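Long-range contacts in Apc35852 (Geobacillus stearothermophilus, PDB 1U9C), which is of unknown function but belongs to the DJ-1/PfpI family, which includes chaperones and cysteine proteases, and may depend on a reactive cysteine: residues Val147-Thr153 with Val195-Leu200; Val152-Asp157 with Leu172-Leu177; Thr156-Glu162 with Phe184-Trp190. All blocks are in the same frame, centred on the assembly; numbering follows the deposited sequence.

Contact 1. Residues Val147-Thr153 with Val195-Leu200; sequences VKGKTVT and VRDGNL
Where a hairpin ends a sheet, its turn can be held by chain that never joins it. Asp197-Leu200 is a type II' turn closing a two-residue beta hairpin between strands 194-197 and 200-203: Asp197 N bonds Leu200 O (2.9 Å) and Leu200 N bonds Asp197 O (3.1 Å), with Gly198 at phi/psi 64/-120°. Facing it, Val147-Lys150 makes a type II turn (Lys150 N to Val147 O, 3.1 Å) and leads into strand 151-152. The register runs antiparallel, CA atoms 5.7 Å apart for Thr151 and Asp197 and 6.4 Å for Val152 and Val195. Asp197 (chi1 t) reaches across, OD2 accepting from Thr151 N at 2.8 Å. Leu200 (t, p) points inward, its CD2 3.7 Å from Val152 CG1 and 4.3 Å from Val147 CG1. Val195 (p) lays CG1 3.9 Å from Val152 CA and CG2 3.8 Å from Thr151 CG2. Lys150, all four chi angles m, curls over Leu200, NZ 3.7 Å from Leu200 CB. Water 1 lies 2.7 Å from Lys150 NZ and 3.1 Å from Asn199 N; water 2, 2.7 Å from Thr151 O and 3.0 Å from Leu200 O. The carboxylate of Asp197 and one bridging water thus stand in for strand-to-strand backbone bonds, over an apolar floor.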
loop_
_atom_site.group_PDB
_atom_site.type_symbol
_atom_site.label_atom_id
_atom_site.label_comp_id
_atom_site.label_asym_id
_atom_site.label_seq_id
_atom_site.Cartn_x
_atom_site.Cartn_y
_atom_site.Cartn_z
ATOM N N VAL A 147 4.231 13.351 -0.961
ATOM C CA VAL A 147 4.868 12.997 -2.246
ATOM C C VAL A 147 5.493 14.145 -3.045
ATOM O O VAL A 147 6.055 13.914 -4.115
ATOM C CB VAL A 147 3.910 12.240 -3.183
ATOM C CG1 VAL A 147 3.386 11.022 -2.480
ATOM C CG2 VAL A 147 2.738 13.107 -3.642
ATOM N N LYS A 148 5.337 15.375 -2.576
ATOM C CA LYS A 148 5.876 16.511 -3.304
ATOM C C LYS A 148 7.384 16.441 -3.469
ATOM O O LYS A 148 8.115 16.350 -2.489
ATOM C CB LYS A 148 5.460 17.837 -2.635
ATOM C CG LYS A 148 6.113 19.077 -3.218
ATOM C CD LYS A 148 5.443 20.363 -2.754
ATOM C CE LYS A 148 6.153 21.612 -3.320
ATOM N NZ LYS A 148 5.334 22.865 -3.257
ATOM N N GLY A 149 7.843 16.483 -4.725
ATOM C CA GLY A 149 9.277 16.434 -5.040
ATOM C C GLY A 149 9.919 15.070 -4.905
ATOM O O GLY A 149 11.134 14.926 -5.036
ATOM N N LYS A 150 9.092 14.065 -4.670
ATOM C CA LYS A 150 9.589 12.704 -4.466
ATOM C C LYS A 150 9.388 11.838 -5.706
ATOM O O LYS A 150 8.384 11.999 -6.411
ATOM C CB LYS A 150 8.848 12.041 -3.306
ATOM C CG LYS A 150 9.005 12.709 -1.945
ATOM C CD LYS A 150 10.436 12.688 -1.458
ATOM C CE LYS A 150 10.827 11.309 -0.941
ATOM N NZ LYS A 150 10.411 11.136 0.475
ATOM N N THR A 151 10.312 10.912 -5.943
ATOM C CA THR A 151 10.240 9.955 -7.031
ATOM C C THR A 151 9.320 8.817 -6.569
ATOM O O THR A 151 9.608 8.160 -5.576
ATOM C CB THR A 151 11.617 9.387 -7.370
ATOM O OG1 THR A 151 12.458 10.446 -7.862
ATOM C CG2 THR A 151 11.527 8.389 -8.538
ATOM N N VAL A 152 8.252 8.567 -7.308
ATOM C CA VAL A 152 7.292 7.530 -6.959
ATOM C C VAL A 152 6.783 6.820 -8.174
ATOM O O VAL A 152 6.836 7.362 -9.309
ATOM C CB VAL A 152 6.098 8.061 -6.216
ATOM C CG1 VAL A 152 6.480 8.876 -5.037
ATOM C CG2 VAL A 152 5.141 8.830 -7.133
ATOM N N THR A 153 6.232 5.641 -7.923
ATOM C CA THR A 153 5.461 4.911 -8.904
ATOM C C THR A 153 4.149 4.456 -8.322
ATOM O O THR A 153 3.919 4.556 -7.116
ATOM C CB THR A 153 6.291 3.763 -9.482
ATOM O OG1 THR A 153 5.686 3.233 -10.663
ATOM C CG2 THR A 153 6.451 2.585 -8.544
ATOM N N VAL A 195 10.545 1.592 -6.660
ATOM C CA VAL A 195 11.465 2.704 -6.479
ATOM C C VAL A 195 11.613 3.084 -5.050
ATOM O O VAL A 195 10.685 2.994 -4.289
ATOM C CB VAL A 195 11.073 3.898 -7.297
ATOM C CG1 VAL A 195 9.785 4.489 -6.844
ATOM C CG2 VAL A 195 12.205 4.917 -7.290
ATOM N N ARG A 196 12.831 3.438 -4.663
ATOM C CA ARG A 196 13.120 4.052 -3.393
ATOM C C ARG A 196 13.594 5.494 -3.592
ATOM O O ARG A 196 14.548 5.738 -4.339
ATOM C CB ARG A 196 14.172 3.248 -2.670
ATOM C CG ARG A 196 14.665 3.894 -1.400
ATOM C CD ARG A 196 15.558 3.063 -0.555
ATOM N NE ARG A 196 15.927 3.729 0.704
ATOM C CZ ARG A 196 16.774 3.248 1.579
ATOM N NH1 ARG A 196 17.461 2.137 1.345
ATOM N NH2 ARG A 196 17.008 3.937 2.680
ATOM N N ASP A 197 12.941 6.397 -2.884
ATOM C CA ASP A 197 13.391 7.776 -2.804
ATOM C C ASP A 197 13.507 8.057 -1.320
ATOM O O ASP A 197 12.519 8.424 -0.682
ATOM C CB ASP A 197 12.405 8.747 -3.459
ATOM C CG ASP A 197 12.913 10.204 -3.446
ATOM O OD1 ASP A 197 13.886 10.506 -2.755
ATOM O OD2 ASP A 197 12.354 11.115 -4.050
ATOM N N GLY A 198 14.677 7.842 -0.755
ATOM C CA GLY A 198 14.854 8.031 0.677
ATOM C C GLY A 198 14.005 7.065 1.431
ATOM O O GLY A 198 14.094 5.850 1.210
ATOM N N ASN A 199 13.119 7.618 2.243
ATOM C CA ASN A 199 12.172 6.896 3.093
ATOM C C ASN A 199 10.871 6.460 2.431
ATOM O O ASN A 199 10.042 5.810 3.106
ATOM C CB ASN A 199 11.792 7.731 4.297
ATOM C CG ASN A 199 12.969 8.093 5.163
ATOM O OD1 ASN A 199 13.950 7.352 5.235
ATOM N ND2 ASN A 199 12.873 9.227 5.812
ATOM N N LEU A 200 10.627 6.849 1.193
ATOM C CA LEU A 200 9.385 6.547 0.509
ATOM C C LEU A 200 9.668 5.529 -0.580
ATOM O O LEU A 200 10.461 5.776 -1.514
ATOM C CB LEU A 200 8.837 7.839 -0.113
ATOM C CG LEU A 200 7.531 7.768 -0.829
ATOM C CD1 LEU A 200 6.453 7.298 0.106
ATOM C CD2 LEU A 200 7.141 9.154 -1.377
HETATM O O HOH W 1 12.235 10.535 2.424
HETATM O O HOH W 2 8.764 6.080 -4.009
#

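Contact 2. Residues Val152-Asp157 with Leu172-Leu177; sequences VTSFTD and LLESTL
The first amides of a helix lack partners within it and often find acceptors elsewhere; here one is met by a glutamate of the next helix, another by a water. Val152-Asp157 is extended (Ser154 -168/180°) up to Thr156 (OG1 satisfied by Glu159), the N-cap of helix 157-163; Leu172 occupies the N-cap position of helix 173-179. The segments run antiparallel, CA to CA 8.3 Å for Val152 and Leu177 and 5.5 Å for Thr156 and Glu174. Asp157 N donates to Glu174 OE1 (2.8 Å; Glu174 chi1 and chi2 t), while Glu174 OE2 is held by Arg178. Asp157 (chi1 m) takes Ser175 OG on OD2 at 2.5 Å, and its OD1 receives water 3 at 2.8 Å. That water also donates to Phe155 O (2.8 Å) and accepts from Glu174 N (3.0 Å), an amide the leucine cannot cap. Ser154 OG donates to Phe155 O (3.0 Å) and packs 3.6 Å from both Leu173 CG and Leu177 CD1; Val152 CG2 meets Leu177 CD1 at 4.3 Å. Leu172 O accepts Thr176 N (2.9 Å) and Thr176 OG1 (2.7 Å). Phe155 turns away to meet the ring of His130, next to Cys129, found oxidised to the sulfinic acid: a setting consistent with the reactive-cysteine site of the DJ-1/PfpI family.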
loop_
_atom_site.group_PDB
_atom_site.type_symbol
_atom_site.label_atom_id
_atom_site.label_comp_id
_atom_site.label_asym_id
_atom_site.label_seq_id
_atom_site.Cartn_x
_atom_site.Cartn_y
_atom_site.Cartn_z
ATOM N N VAL A 152 8.252 8.567 -7.308
ATOM C CA VAL A 152 7.292 7.530 -6.959
ATOM C C VAL A 152 6.783 6.820 -8.174
ATOM O O VAL A 152 6.836 7.362 -9.309
ATOM C CB VAL A 152 6.098 8.061 -6.216
ATOM C CG1 VAL A 152 6.480 8.876 -5.037
ATOM C CG2 VAL A 152 5.141 8.830 -7.133
ATOM N N THR A 153 6.232 5.641 -7.923
ATOM C CA THR A 153 5.461 4.911 -8.904
ATOM C C THR A 153 4.149 4.456 -8.322
ATOM O O THR A 153 3.919 4.556 -7.116
ATOM C CB THR A 153 6.291 3.763 -9.482
ATOM O OG1 THR A 153 5.686 3.233 -10.663
ATOM C CG2 THR A 153 6.451 2.585 -8.544
ATOM N N SER A 154 3.285 3.947 -9.194
ATOM C CA SER A 154 1.994 3.383 -8.807
ATOM C C SER A 154 1.451 2.664 -10.001
ATOM O O SER A 154 1.996 2.760 -11.088
ATOM C CB SER A 154 0.970 4.421 -8.359
ATOM O OG SER A 154 0.484 5.245 -9.440
ATOM N N PHE A 155 0.261 2.086 -9.841
ATOM C CA PHE A 155 -0.499 1.584 -10.966
ATOM C C PHE A 155 -0.657 2.740 -11.935
ATOM O O PHE A 155 -1.021 3.837 -11.562
ATOM C CB PHE A 155 -1.865 1.159 -10.504
ATOM C CG PHE A 155 -2.530 0.161 -11.381
ATOM C CD1 PHE A 155 -2.102 -1.132 -11.412
ATOM C CD2 PHE A 155 -3.659 0.504 -12.088
ATOM C CE1 PHE A 155 -2.772 -2.060 -12.159
ATOM C CE2 PHE A 155 -4.331 -0.433 -12.833
ATOM C CZ PHE A 155 -3.896 -1.701 -12.853
ATOM N N THR A 156 -0.339 2.487 -13.184
ATOM C CA THR A 156 -0.295 3.574 -14.148
ATOM C C THR A 156 -1.641 3.807 -14.770
ATOM O O THR A 156 -2.493 2.918 -14.803
ATOM C CB THR A 156 0.736 3.287 -15.258
ATOM O OG1 THR A 156 0.389 2.090 -15.969
ATOM C CG2 THR A 156 2.142 3.091 -14.717
ATOM N N ASP A 157 -1.795 5.005 -15.317
ATOM C CA ASP A 157 -3.016 5.344 -16.039
ATOM C C ASP A 157 -3.213 4.420 -17.215
ATOM O O ASP A 157 -4.339 4.065 -17.522
ATOM C CB ASP A 157 -2.995 6.758 -16.548
ATOM C CG ASP A 157 -2.996 7.790 -15.452
ATOM O OD1 ASP A 157 -3.243 7.470 -14.269
ATOM O OD2 ASP A 157 -2.772 8.996 -15.733
ATOM N N LEU A 172 -7.714 9.407 -11.144
ATOM C CA LEU A 172 -6.669 8.509 -11.626
ATOM C C LEU A 172 -5.426 8.682 -10.739
ATOM O O LEU A 172 -4.990 9.794 -10.484
ATOM C CB LEU A 172 -6.318 8.729 -13.106
ATOM C CG LEU A 172 -7.377 8.298 -14.113
ATOM C CD1 LEU A 172 -6.864 8.403 -15.518
ATOM C CD2 LEU A 172 -7.880 6.890 -13.803
ATOM N N LEU A 173 -4.894 7.579 -10.258
ATOM C CA LEU A 173 -3.846 7.616 -9.251
ATOM C C LEU A 173 -2.510 8.234 -9.720
ATOM O O LEU A 173 -2.026 9.158 -9.100
ATOM C CB LEU A 173 -3.635 6.209 -8.735
ATOM C CG LEU A 173 -2.558 6.038 -7.665
ATOM C CD1 LEU A 173 -2.812 6.968 -6.550
ATOM C CD2 LEU A 173 -2.544 4.623 -7.127
ATOM N N GLU A 174 -1.991 7.768 -10.840
ATOM C CA GLU A 174 -0.737 8.336 -11.370
ATOM C C GLU A 174 -0.899 9.845 -11.627
ATOM O O GLU A 174 -0.083 10.694 -11.228
ATOM C CB GLU A 174 -0.324 7.617 -12.676
ATOM C CG GLU A 174 0.718 8.367 -13.522
ATOM C CD GLU A 174 1.054 7.691 -14.858
ATOM O OE1 GLU A 174 0.520 6.609 -15.228
ATOM O OE2 GLU A 174 1.896 8.277 -15.601
ATOM N N SER A 175 -1.995 10.185 -12.303
ATOM C CA SER A 175 -2.282 11.569 -12.633
ATOM C C SER A 175 -2.343 12.429 -11.393
ATOM O O SER A 175 -1.828 13.549 -11.352
ATOM C CB SER A 175 -3.639 11.640 -13.335
ATOM O OG SER A 175 -3.496 11.131 -14.647
ATOM N N THR A 176 -2.998 11.884 -10.374
ATOM C CA THR A 176 -3.204 12.636 -9.158
ATOM C C THR A 176 -1.903 12.795 -8.362
ATOM O O THR A 176 -1.615 13.856 -7.788
ATOM C CB THR A 176 -4.420 12.055 -8.383
ATOM O OG1 THR A 176 -5.579 12.159 -9.226
ATOM C CG2 THR A 176 -4.812 12.922 -7.203
ATOM N N LEU A 177 -1.104 11.723 -8.304
ATOM C CA LEU A 177 0.192 11.828 -7.655
ATOM C C LEU A 177 1.083 12.871 -8.317
ATOM O O LEU A 177 1.746 13.659 -7.646
ATOM C CB LEU A 177 0.920 10.484 -7.678
ATOM C CG LEU A 177 0.361 9.406 -6.783
ATOM C CD1 LEU A 177 0.939 8.073 -7.194
ATOM C CD2 LEU A 177 0.577 9.731 -5.319
HETATM O O HOH W 3 -3.184 5.476 -12.320
#

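Contact 3. Residues Thr156-Glu162 with Phe184-Trp190; sequences TDEEERE and FVRGGKW
Helix 157-163, preceded by Thr156 in an extended N-cap conformation (-88/160°), lies beside a chain that leaves strand 183-184 at Phe184 and runs on without regular structure, largely extended until Trp190 turns left-handed (60/20°). The two advance in the same sense: Thr156 and Arg186 have CA atoms 7.7 Å apart, Glu159 and Lys189 6.2 Å. Within the helix, Glu160 N bonds Thr156 O at 2.9 Å, and the side chains of Thr156 (chi1 p) and Glu159 form a capping box, Glu159 N donating to Thr156 OG1 (3.1 Å) and Thr156 N to Glu159 OE1 (2.9 Å), which Thr156 OG1 also reaches (2.8 Å). The motif shows how one glutamate can close a helix start and still hold a loop, because Glu159 OE2 accepts from Trp190 N at 2.9 Å and from Asn205. On the far face Glu160 bonds His99 and also His130, the residue after the oxidised Cys129, which would be consistent with a cysteine-histidine-acid arrangement. Glu159 CG also sits 4.1 Å from the centroid of the six-membered ring of Trp190, a CH-pi contact over its face. Thr156 CG2 packs 3.7 Å from Arg186 CD and 4.2 Å from the edge of Phe184 at CE2. Salt bridges lie outward: Glu158 OE1 receives Arg186 NH1 and NH2, each at 3.1 Å, and Lys189 NZ (chi1 p, then extended) meets Glu162 OE2 at 2.7 Å, while Trp190 NE1 donates to Glu162 OE1 at 3.2 Å.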
loop_
_atom_site.group_PDB
_atom_site.type_symbol
_atom_site.label_atom_id
_atom_site.label_comp_id
_atom_site.label_asym_id
_atom_site.label_seq_id
_atom_site.Cartn_x
_atom_site.Cartn_y
_atom_site.Cartn_z
ATOM N N THR A 156 -0.339 2.487 -13.184
ATOM C CA THR A 156 -0.295 3.574 -14.148
ATOM C C THR A 156 -1.641 3.807 -14.770
ATOM O O THR A 156 -2.493 2.918 -14.803
ATOM C CB THR A 156 0.736 3.287 -15.258
ATOM O OG1 THR A 156 0.389 2.090 -15.969
ATOM C CG2 THR A 156 2.142 3.091 -14.717
ATOM N N ASP A 157 -1.795 5.005 -15.317
ATOM C CA ASP A 157 -3.016 5.344 -16.039
ATOM C C ASP A 157 -3.213 4.420 -17.215
ATOM O O ASP A 157 -4.339 4.065 -17.522
ATOM C CB ASP A 157 -2.995 6.758 -16.548
ATOM C CG ASP A 157 -2.996 7.790 -15.452
ATOM O OD1 ASP A 157 -3.243 7.470 -14.269
ATOM O OD2 ASP A 157 -2.772 8.996 -15.733
ATOM N N GLU A 158 -2.117 4.056 -17.901
ATOM C CA GLU A 158 -2.169 3.061 -18.984
ATOM C C GLU A 158 -2.669 1.697 -18.535
ATOM O O GLU A 158 -3.500 1.083 -19.179
ATOM C CB GLU A 158 -0.775 2.878 -19.621
ATOM C CG GLU A 158 -0.778 1.935 -20.833
ATOM C CD GLU A 158 0.618 1.520 -21.308
ATOM O OE1 GLU A 158 1.619 1.745 -20.594
ATOM O OE2 GLU A 158 0.717 0.966 -22.423
ATOM N N GLU A 159 -2.169 1.222 -17.399
ATOM C CA GLU A 159 -2.639 -0.033 -16.832
ATOM C C GLU A 159 -4.117 0.085 -16.448
ATOM O O GLU A 159 -4.880 -0.822 -16.722
ATOM C CB GLU A 159 -1.805 -0.446 -15.620
ATOM C CG GLU A 159 -0.460 -1.065 -15.997
ATOM C CD GLU A 159 0.591 -1.043 -14.890
ATOM O OE1 GLU A 159 0.719 -0.009 -14.188
ATOM O OE2 GLU A 159 1.352 -2.030 -14.768
ATOM N N GLU A 160 -4.522 1.244 -15.950
ATOM C CA GLU A 160 -5.921 1.470 -15.557
ATOM C C GLU A 160 -6.862 1.495 -16.757
ATOM O O GLU A 160 -7.996 1.006 -16.696
ATOM C CB GLU A 160 -6.049 2.792 -14.777
ATOM C CG GLU A 160 -7.319 2.930 -13.944
ATOM C CD GLU A 160 -7.309 2.022 -12.733
ATOM O OE1 GLU A 160 -6.813 2.458 -11.679
ATOM O OE2 GLU A 160 -7.732 0.867 -12.846
ATOM N N ARG A 161 -6.428 2.128 -17.840
ATOM C CA ARG A 161 -7.218 2.136 -19.071
ATOM C C ARG A 161 -7.312 0.732 -19.659
ATOM O O ARG A 161 -8.342 0.363 -20.180
ATOM C CB ARG A 161 -6.611 3.074 -20.115
ATOM C CG ARG A 161 -6.745 4.565 -19.793
ATOM C CD ARG A 161 -6.358 5.458 -20.947
ATOM N NE ARG A 161 -5.066 5.061 -21.488
ATOM C CZ ARG A 161 -3.884 5.578 -21.154
ATOM N NH1 ARG A 161 -3.782 6.578 -20.274
ATOM N NH2 ARG A 161 -2.785 5.092 -21.724
ATOM N N GLU A 162 -6.230 -0.041 -19.584
ATOM C CA GLU A 162 -6.246 -1.396 -20.117
ATOM C C GLU A 162 -7.253 -2.267 -19.403
ATOM O O GLU A 162 -8.018 -2.985 -20.040
ATOM C CB GLU A 162 -4.861 -2.047 -20.094
ATOM C CG GLU A 162 -4.936 -3.555 -20.356
ATOM C CD GLU A 162 -3.697 -4.146 -20.994
ATOM O OE1 GLU A 162 -3.287 -5.242 -20.550
ATOM O OE2 GLU A 162 -3.138 -3.534 -21.927
ATOM N N PHE A 184 6.877 11.233 -11.170
ATOM C CA PHE A 184 6.380 9.901 -11.409
ATOM C C PHE A 184 7.299 9.179 -12.367
ATOM O O PHE A 184 7.810 9.765 -13.332
ATOM C CB PHE A 184 4.959 9.958 -11.977
ATOM C CG PHE A 184 4.257 8.635 -11.969
ATOM C CD1 PHE A 184 3.535 8.212 -10.861
ATOM C CD2 PHE A 184 4.393 7.771 -13.033
ATOM C CE1 PHE A 184 2.907 6.967 -10.857
ATOM C CE2 PHE A 184 3.795 6.537 -13.020
ATOM C CZ PHE A 184 3.047 6.133 -11.931
ATOM N N VAL A 185 7.485 7.897 -12.101
ATOM C CA VAL A 185 8.301 7.047 -12.929
ATOM C C VAL A 185 7.673 5.655 -12.927
ATOM O O VAL A 185 6.892 5.284 -12.021
ATOM C CB VAL A 185 9.757 7.060 -12.421
ATOM C CG1 VAL A 185 9.880 6.308 -11.116
ATOM C CG2 VAL A 185 10.728 6.574 -13.497
ATOM N N ARG A 186 7.959 4.900 -13.978
ATOM C CA ARG A 186 7.383 3.593 -14.138
ATOM C C ARG A 186 8.211 2.720 -15.040
ATOM O O ARG A 186 9.187 3.176 -15.634
ATOM C CB ARG A 186 5.964 3.743 -14.696
ATOM C CG ARG A 186 5.898 4.811 -15.790
ATOM C CD ARG A 186 4.798 4.615 -16.720
ATOM N NE ARG A 186 4.798 3.279 -17.299
ATOM C CZ ARG A 186 3.825 2.826 -18.081
ATOM N NH1 ARG A 186 2.781 3.596 -18.369
ATOM N NH2 ARG A 186 3.888 1.588 -18.556
ATOM N N GLY A 187 7.819 1.459 -15.124
ATOM C CA GLY A 187 8.393 0.498 -16.028
ATOM C C GLY A 187 7.284 -0.008 -16.936
ATOM O O GLY A 187 6.129 0.471 -16.902
ATOM N N GLY A 188 7.615 -1.009 -17.734
ATOM C CA GLY A 188 6.621 -1.593 -18.617
ATOM C C GLY A 188 5.372 -2.006 -17.868
ATOM O O GLY A 188 5.447 -2.442 -16.714
ATOM N N LYS A 189 4.211 -1.870 -18.507
ATOM C CA LYS A 189 2.983 -2.338 -17.876
ATOM C C LYS A 189 3.214 -3.778 -17.413
ATOM O O LYS A 189 3.865 -4.563 -18.086
ATOM C CB LYS A 189 1.760 -2.225 -18.808
ATOM C CG LYS A 189 1.874 -2.868 -20.181
ATOM C CD LYS A 189 0.526 -2.860 -20.874
ATOM C CE LYS A 189 0.637 -3.213 -22.329
ATOM N NZ LYS A 189 -0.699 -3.254 -22.987
ATOM N N TRP A 190 2.709 -4.100 -16.236
ATOM C CA TRP A 190 2.759 -5.462 -15.686
ATOM C C TRP A 190 4.139 -6.060 -15.486
ATOM O O TRP A 190 4.252 -7.275 -15.416
ATOM C CB TRP A 190 1.914 -6.433 -16.544
ATOM C CG TRP A 190 0.634 -5.887 -16.988
ATOM C CD1 TRP A 190 0.212 -5.693 -18.278
ATOM C CD2 TRP A 190 -0.429 -5.449 -16.143
ATOM N NE1 TRP A 190 -1.053 -5.154 -18.274
ATOM C CE2 TRP A 190 -1.470 -5.001 -16.978
ATOM C CE3 TRP A 190 -0.610 -5.393 -14.754
ATOM C CZ2 TRP A 190 -2.665 -4.494 -16.471
ATOM C CZ3 TRP A 190 -1.788 -4.901 -14.265
ATOM C CH2 TRP A 190 -2.811 -4.463 -15.123
#

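How the contacts relate
The three contacts follow one length of chain as it leaves strand 151-152 and enters helix 157-163. Contact 2 is buried; contacts 1 and 3 are partly buried, contact 3 with a charged margin. Val152, shared by contacts 1 and 2, packs on the hairpin as well as on helix 173-179. The start of helix 157-163 is bonded by helix 173-179, and its Glu159 in turn holds the loop of contact 3. Phe184 wedges contact 3 against Ser154 and Glu174 of contact 2, and a probable hydrogen bond, Val152 O to Val185 N (2.9 Å), pairs strand 151-152 with its chain. All three use carboxylate-to-amide bonds, joined by apolar packing and bridging water in contact 1, water at a helix start in contact 2 and salt bridges in contact 3.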